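Local coordinates for protein abietadiene synthase, chloroplastic (Abies grandis, PDB 3S9V) that belongs to the terpene synthase family as a mainly helical chloroplast enzyme that combines a terpene synthase N-terminal domain with a metal-binding domain, at residues A[551-556]-A[570-575]; A[558-563]-A[582-587]; A[589-592]-A[596-599]. All blocks are in the same frame, centred on the assembly; numbering follows the deposited sequence.

Interaction 1. Residues A[551-556]-A[570-575]; sequences KLFTES and QQMKIC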
# COMPACT_ATOMS: atom_id res chain seq x y z
N LYS A 551 -29.55 -7.09 -37.48
CA LYS A 551 -30.77 -6.37 -37.15
C LYS A 551 -31.84 -7.29 -36.54
O LYS A 551 -32.68 -6.84 -35.77
CB LYS A 551 -31.33 -5.69 -38.40
CG LYS A 551 -32.49 -4.78 -38.09
CD LYS A 551 -33.17 -4.27 -39.34
CE LYS A 551 -34.45 -3.54 -38.96
NZ LYS A 551 -35.34 -4.40 -38.12
N LEU A 552 -31.80 -8.57 -36.88
CA LEU A 552 -32.76 -9.51 -36.33
C LEU A 552 -32.44 -9.70 -34.85
O LEU A 552 -33.35 -9.78 -34.02
CB LEU A 552 -32.67 -10.87 -37.04
CG LEU A 552 -32.94 -10.91 -38.55
CD1 LEU A 552 -32.62 -12.30 -39.06
CD2 LEU A 552 -34.39 -10.54 -38.84
N PHE A 553 -31.16 -9.77 -34.52
CA PHE A 553 -30.75 -9.94 -33.13
C PHE A 553 -31.18 -8.71 -32.33
O PHE A 553 -31.83 -8.82 -31.28
CB PHE A 553 -29.24 -10.14 -33.03
CG PHE A 553 -28.78 -10.73 -31.71
CD1 PHE A 553 -28.67 -9.94 -30.57
CD2 PHE A 553 -28.48 -12.09 -31.61
CE1 PHE A 553 -28.26 -10.49 -29.35
CE2 PHE A 553 -28.07 -12.65 -30.40
CZ PHE A 553 -27.97 -11.85 -29.27
N THR A 554 -30.83 -7.53 -32.83
CA THR A 554 -31.19 -6.28 -32.15
C THR A 554 -32.70 -6.18 -31.95
O THR A 554 -33.17 -5.79 -30.87
CB THR A 554 -30.69 -5.06 -32.95
OG1 THR A 554 -29.27 -5.17 -33.15
CG2 THR A 554 -30.97 -3.77 -32.20
N GLU A 555 -33.45 -6.53 -33.00
CA GLU A 555 -34.91 -6.48 -32.95
C GLU A 555 -35.47 -7.52 -31.97
O GLU A 555 -36.47 -7.26 -31.29
CB GLU A 555 -35.49 -6.74 -34.34
CG GLU A 555 -37.02 -6.81 -34.38
CD GLU A 555 -37.68 -5.45 -34.28
OE1 GLU A 555 -37.40 -4.71 -33.32
OE2 GLU A 555 -38.49 -5.13 -35.18
N SER A 556 -34.84 -8.68 -31.92
CA SER A 556 -35.29 -9.74 -31.03
C SER A 556 -35.20 -9.25 -29.59
O SER A 556 -36.11 -9.47 -28.79
CB SER A 556 -34.43 -11.00 -31.19
OG SER A 556 -34.56 -11.57 -32.48
N GLN A 570 -27.73 -20.02 -38.71
CA GLN A 570 -27.51 -21.11 -37.77
C GLN A 570 -26.92 -20.62 -36.45
O GLN A 570 -27.58 -20.67 -35.41
CB GLN A 570 -26.57 -22.15 -38.39
CG GLN A 570 -26.16 -23.26 -37.44
CD GLN A 570 -27.34 -24.09 -36.96
OE1 GLN A 570 -27.20 -24.95 -36.09
NE2 GLN A 570 -28.51 -23.85 -37.54
N GLN A 571 -25.69 -20.15 -36.51
CA GLN A 571 -24.96 -19.65 -35.35
C GLN A 571 -25.68 -18.56 -34.55
O GLN A 571 -25.71 -18.61 -33.31
CB GLN A 571 -23.59 -19.14 -35.79
CG GLN A 571 -22.69 -20.21 -36.35
CD GLN A 571 -22.24 -21.19 -35.29
OE1 GLN A 571 -21.43 -20.85 -34.42
NE2 GLN A 571 -22.76 -22.41 -35.34
N MET A 572 -26.26 -17.58 -35.24
CA MET A 572 -26.95 -16.49 -34.56
C MET A 572 -28.12 -16.99 -33.71
O MET A 572 -28.31 -16.57 -32.57
CB MET A 572 -27.43 -15.45 -35.58
CG MET A 572 -27.98 -14.17 -34.97
SD MET A 572 -28.40 -12.84 -36.15
CE MET A 572 -29.95 -12.36 -35.52
N LYS A 573 -28.89 -17.92 -34.27
CA LYS A 573 -30.06 -18.48 -33.60
C LYS A 573 -29.68 -19.06 -32.24
O LYS A 573 -30.32 -18.77 -31.23
CB LYS A 573 -30.67 -19.58 -34.47
CG LYS A 573 -31.88 -20.28 -33.87
CD LYS A 573 -32.39 -21.34 -34.83
CE LYS A 573 -33.50 -22.19 -34.22
NZ LYS A 573 -33.92 -23.27 -35.15
N ILE A 574 -28.65 -19.89 -32.25
CA ILE A 574 -28.15 -20.51 -31.04
C ILE A 574 -27.73 -19.42 -30.05
O ILE A 574 -28.14 -19.42 -28.89
CB ILE A 574 -26.93 -21.41 -31.36
CG1 ILE A 574 -27.38 -22.63 -32.18
CG2 ILE A 574 -26.23 -21.84 -30.08
CD1 ILE A 574 -26.22 -23.48 -32.66
N CYS A 575 -26.91 -18.50 -30.53
CA CYS A 575 -26.42 -17.41 -29.70
C CYS A 575 -27.57 -16.70 -29.00
O CYS A 575 -27.54 -16.52 -27.79
CB CYS A 575 -25.63 -16.40 -30.54
SG CYS A 575 -25.18 -14.91 -29.63
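M572 reaches across to F553 and L552 where helices 547-559 and 570-594, neighbours in the all-helical terpene synthase metal-binding domain, run side by side in the same direction. Over 551-556 and 570-575 the axes come within 10.9 Å and lie 18° from parallel, so long side chains have to fill the gap.

The apolar contacts come mainly from one methyl. M572 leaves its backbone with CG anti to N (chi1 -171°), and the chain bends only at its last torsion, laying CE 3.4 Å from F553 CB and 3.5 Å from L552 CB; its fine placement is doubtful, because it also crowds the backbone N of F553. Nearer its root, M572 CG lies at the edge of the F553 ring, 4.0 Å from CD2.

One helical turn on, a sulfur-aromatic contact takes over. C575 SG approaches the same ring obliquely, 3.7 Å from F553 CE2 and 4.9 Å from the ring centroid. L537 of helix 521-541 touches both F553 and C575, while F576, next along helix 570-594, meets the F553 ring edge-to-face.

No hydrogen bond spans the two segments. Within helix 547-559, L552 O is gripped twice, by S556 N at 2.8 Å and by S556 OG at 2.7 Å, from opposite faces of its carbonyl plane.

Interaction 2. Residues A[558-563]-A[582-587]; sequences KRWDLS and TFNDIA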
# COMPACT_ATOMS: atom_id res chain seq x y z
N LYS A 558 -35.27 -6.18 -28.59
CA LYS A 558 -36.24 -5.12 -28.38
C LYS A 558 -37.65 -5.63 -28.04
O LYS A 558 -38.29 -5.14 -27.10
CB LYS A 558 -36.32 -4.22 -29.62
CG LYS A 558 -37.30 -3.07 -29.45
CD LYS A 558 -37.65 -2.40 -30.76
CE LYS A 558 -38.68 -1.29 -30.55
NZ LYS A 558 -39.15 -0.71 -31.83
N ARG A 559 -38.15 -6.58 -28.82
CA ARG A 559 -39.49 -7.11 -28.56
C ARG A 559 -39.44 -8.23 -27.51
O ARG A 559 -40.45 -8.59 -26.91
CB ARG A 559 -40.13 -7.62 -29.86
CG ARG A 559 -39.29 -8.61 -30.61
CD ARG A 559 -40.01 -9.17 -31.83
NE ARG A 559 -40.12 -8.23 -32.94
CZ ARG A 559 -40.52 -8.57 -34.16
NH1 ARG A 559 -40.85 -9.83 -34.43
NH2 ARG A 559 -40.59 -7.66 -35.13
N TRP A 560 -38.23 -8.75 -27.28
CA TRP A 560 -37.97 -9.81 -26.32
C TRP A 560 -38.85 -11.06 -26.44
O TRP A 560 -39.59 -11.41 -25.52
CB TRP A 560 -38.03 -9.26 -24.89
CG TRP A 560 -37.38 -10.15 -23.86
CD1 TRP A 560 -38.00 -11.02 -23.02
CD2 TRP A 560 -35.97 -10.33 -23.65
NE1 TRP A 560 -37.08 -11.74 -22.30
CE2 TRP A 560 -35.82 -11.33 -22.67
CE3 TRP A 560 -34.83 -9.74 -24.20
CZ2 TRP A 560 -34.57 -11.76 -22.22
CZ3 TRP A 560 -33.58 -10.16 -23.75
CH2 TRP A 560 -33.47 -11.17 -22.78
N ASP A 561 -38.76 -11.73 -27.59
CA ASP A 561 -39.50 -12.96 -27.85
C ASP A 561 -38.71 -13.80 -28.84
O ASP A 561 -37.57 -13.46 -29.17
CB ASP A 561 -40.91 -12.69 -28.39
CG ASP A 561 -40.90 -11.96 -29.73
OD1 ASP A 561 -40.07 -12.30 -30.60
OD2 ASP A 561 -41.75 -11.06 -29.92
N LEU A 562 -39.30 -14.89 -29.33
CA LEU A 562 -38.63 -15.76 -30.28
C LEU A 562 -39.31 -15.71 -31.64
O LEU A 562 -39.30 -16.69 -32.38
CB LEU A 562 -38.62 -17.20 -29.76
CG LEU A 562 -38.02 -17.40 -28.36
CD1 LEU A 562 -38.11 -18.87 -27.98
CD2 LEU A 562 -36.58 -16.94 -28.36
N SER A 563 -39.90 -14.57 -31.98
CA SER A 563 -40.61 -14.42 -33.25
C SER A 563 -39.71 -14.23 -34.48
O SER A 563 -40.22 -14.15 -35.60
CB SER A 563 -41.56 -13.24 -33.17
OG SER A 563 -40.84 -12.04 -32.95
N THR A 582 -30.54 -17.15 -20.73
CA THR A 582 -29.70 -16.65 -19.66
C THR A 582 -30.30 -15.41 -19.00
O THR A 582 -30.41 -15.35 -17.78
CB THR A 582 -28.30 -16.31 -20.17
OG1 THR A 582 -27.61 -17.52 -20.52
CG2 THR A 582 -27.51 -15.58 -19.10
N PHE A 583 -30.72 -14.43 -19.79
CA PHE A 583 -31.26 -13.24 -19.17
C PHE A 583 -32.66 -13.29 -18.61
O PHE A 583 -33.03 -12.44 -17.79
CB PHE A 583 -31.07 -12.04 -20.09
CG PHE A 583 -29.65 -11.58 -20.17
CD1 PHE A 583 -28.79 -12.07 -21.15
CD2 PHE A 583 -29.13 -10.73 -19.19
CE1 PHE A 583 -27.43 -11.73 -21.15
CE2 PHE A 583 -27.78 -10.38 -19.18
CZ PHE A 583 -26.93 -10.88 -20.16
N ASN A 584 -33.47 -14.27 -19.01
CA ASN A 584 -34.80 -14.39 -18.43
C ASN A 584 -34.54 -14.86 -17.00
O ASN A 584 -35.27 -14.52 -16.07
CB ASN A 584 -35.65 -15.43 -19.16
CG ASN A 584 -36.44 -14.84 -20.31
OD1 ASN A 584 -36.82 -13.66 -20.28
ND2 ASN A 584 -36.70 -15.65 -21.32
N ASP A 585 -33.47 -15.64 -16.85
CA ASP A 585 -33.04 -16.18 -15.57
C ASP A 585 -32.58 -15.02 -14.69
O ASP A 585 -33.09 -14.82 -13.59
CB ASP A 585 -31.90 -17.18 -15.78
CG ASP A 585 -31.37 -17.76 -14.48
OD1 ASP A 585 -30.44 -18.60 -14.54
OD2 ASP A 585 -31.87 -17.38 -13.40
N ILE A 586 -31.60 -14.26 -15.18
CA ILE A 586 -31.06 -13.10 -14.47
C ILE A 586 -32.18 -12.09 -14.18
O ILE A 586 -32.17 -11.43 -13.15
CB ILE A 586 -29.94 -12.43 -15.30
CG1 ILE A 586 -28.68 -13.29 -15.22
CG2 ILE A 586 -29.67 -11.00 -14.83
CD1 ILE A 586 -27.55 -12.81 -16.10
N ALA A 587 -33.16 -12.00 -15.07
CA ALA A 587 -34.27 -11.08 -14.89
C ALA A 587 -35.14 -11.52 -13.71
O ALA A 587 -35.56 -10.70 -12.89
CB ALA A 587 -35.11 -11.01 -16.16
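W560 NE1 donates to N584 OD1 at 2.8 Å, the one hydrogen bond between 558-563 and 582-587. W560 has the most surface buried here. It is the first residue to leave helical geometry after helix 547-559, with a positive phi of 52°, and its CG stands anti to the backbone N, which carries the indole out toward the other helix. The ring arrives edge first, and the N-H...O angle is a moderately bent 153°.

N584 presents its amide almost perpendicular to that ring. The oxygen sits practically in the indole plane, whereas the indole nitrogen is tilted 26° from the carbonyl plane of N584. OD1 of N584 also lies 3.5 Å from W560 CZ2, hugging the same edge of the ring.

F583 supplies the apolar share through its CB, which meets W560 CH2 at 3.7 Å, again at the indole edge. Its own ring turns away from the tryptophan, toward F579 and W606. Thus a polar and an apolar contact hold neighbouring parts of a single indole rim.

The tryptophan is shared more widely: F579 and Y580 of helix 570-594 touch it, as do L599 and Q603 of helix 599-621, so it bridges the end of helix 547-559 to both of these following helices.

Interaction 3. Residues A[589-592]-A[596-599]; sequences EGRE and RDVL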
# COMPACT_ATOMS: atom_id res chain seq x y z
N GLU A 589 -34.30 -13.62 -11.09
CA GLU A 589 -33.58 -13.46 -9.84
C GLU A 589 -33.42 -11.98 -9.50
O GLU A 589 -33.45 -11.59 -8.34
CB GLU A 589 -32.22 -14.12 -9.92
CG GLU A 589 -32.26 -15.62 -10.01
CD GLU A 589 -30.87 -16.24 -9.87
OE1 GLU A 589 -30.02 -15.99 -10.76
OE2 GLU A 589 -30.64 -16.95 -8.88
N GLY A 590 -33.26 -11.16 -10.54
CA GLY A 590 -33.12 -9.73 -10.34
C GLY A 590 -34.41 -9.11 -9.84
O GLY A 590 -34.40 -8.21 -9.00
N ARG A 591 -35.54 -9.59 -10.35
CA ARG A 591 -36.83 -9.07 -9.93
C ARG A 591 -37.08 -9.38 -8.45
O ARG A 591 -37.66 -8.59 -7.72
CB ARG A 591 -37.96 -9.67 -10.78
CG ARG A 591 -39.34 -9.27 -10.30
CD ARG A 591 -40.45 -9.74 -11.24
NE ARG A 591 -40.51 -11.20 -11.41
CZ ARG A 591 -39.93 -11.87 -12.40
NH1 ARG A 591 -40.05 -13.19 -12.46
NH2 ARG A 591 -39.23 -11.23 -13.33
N GLU A 592 -36.61 -10.54 -8.01
CA GLU A 592 -36.78 -10.95 -6.63
C GLU A 592 -35.88 -10.20 -5.65
O GLU A 592 -36.26 -9.97 -4.51
CB GLU A 592 -36.55 -12.46 -6.51
CG GLU A 592 -37.51 -13.25 -7.40
CD GLU A 592 -37.10 -14.70 -7.56
OE1 GLU A 592 -37.72 -15.40 -8.39
OE2 GLU A 592 -36.15 -15.14 -6.87
N ARG A 596 -39.04 -5.40 -7.85
CA ARG A 596 -39.76 -4.89 -9.01
C ARG A 596 -39.23 -5.57 -10.26
O ARG A 596 -38.18 -6.21 -10.22
CB ARG A 596 -39.59 -3.37 -9.13
CG ARG A 596 -38.16 -2.91 -9.40
CD ARG A 596 -38.07 -1.41 -9.60
NE ARG A 596 -36.69 -0.94 -9.65
CZ ARG A 596 -35.84 -1.19 -10.64
NH1 ARG A 596 -36.22 -1.91 -11.68
NH2 ARG A 596 -34.59 -0.73 -10.57
N ASP A 597 -39.96 -5.46 -11.37
CA ASP A 597 -39.51 -6.08 -12.61
C ASP A 597 -38.29 -5.34 -13.15
O ASP A 597 -38.24 -4.11 -13.18
CB ASP A 597 -40.63 -6.10 -13.65
CG ASP A 597 -40.25 -6.90 -14.88
OD1 ASP A 597 -39.85 -8.07 -14.73
OD2 ASP A 597 -40.35 -6.35 -16.00
N VAL A 598 -37.29 -6.11 -13.58
CA VAL A 598 -36.05 -5.55 -14.09
C VAL A 598 -35.77 -5.91 -15.54
O VAL A 598 -34.67 -5.67 -16.03
CB VAL A 598 -34.88 -6.03 -13.24
CG1 VAL A 598 -35.09 -5.62 -11.80
CG2 VAL A 598 -34.76 -7.53 -13.35
N LEU A 599 -36.76 -6.49 -16.21
CA LEU A 599 -36.58 -6.87 -17.61
C LEU A 599 -36.44 -5.64 -18.50
O LEU A 599 -35.61 -5.61 -19.40
CB LEU A 599 -37.74 -7.75 -18.08
CG LEU A 599 -37.64 -8.35 -19.49
CD1 LEU A 599 -36.30 -9.04 -19.68
CD2 LEU A 599 -38.77 -9.33 -19.69
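R591 and D597 approach each other obliquely, with the guanidinium and carboxylate planes turned 38° apart. Only one branch of each takes part: R591 NH2 faces D597 OD1 at 3.5 Å, a long salt bridge in which the oxygen comes to the guanidinium at a slant instead of as a two-pronged match. D597 sets out from its backbone away from the helix, and the end of its side chain then returns toward the arginine. The arginine also touches a neighbouring molecule in the crystal, so its pose may owe something to the lattice.

Before it reaches the aspartate, the arginine chain runs extended from its backbone and bends at chi3 (60°), which turns the guanidinium toward D597. Its straight part passes alongside the carbonyl of R596: R596 O lies 3.3 Å from R591 CG and 3.2 Å from R591 CA, the latter as a CA-H...O contact. In the other direction R596 N gives R591 O a weak, bent hydrogen bond of 3.5 Å. These contacts, weak as they are, accompany the close approach of the returning chain to the helix.

V598 meets the helix from a different part of its surface. CG2 of V598 points at the backbone between G590 and R591, 3.9 Å from G590 C and 3.7 Å from R591 N, while CG1 lies near G590 O. Because G590 has no side chain, the valine methyls rest on bare helix backbone, and this inner side is buried whereas D597 is exposed.

V598 occupies the N-cap position of helix 599-621, which runs back along helix 570-594. The contact is thus the tight turn of an antiparallel helical hairpin, in keeping with the helical bundle of terpene synthases.

All three contacts lie on helix 570-594 and climb it in order: interaction 1 near its start, interaction 2 around its middle, interaction 3 toward its end. The centres of interactions 1 and 2 are about 12 Å apart, those of interactions 2 and 3 about 13 Å, and those of interactions 1 and 3 about 24 Å. Interaction 1 joins this helix to helix 547-559 and interaction 2 to the residue just past its end; along the chain the two cross. Interaction 3 follows in series and leads into helix 599-621. Interactions 2 and 3 touch, with A587 O against V598 CG2. Three consecutive helices of the metal-binding domain are thus packed together, far from the centre of the chain.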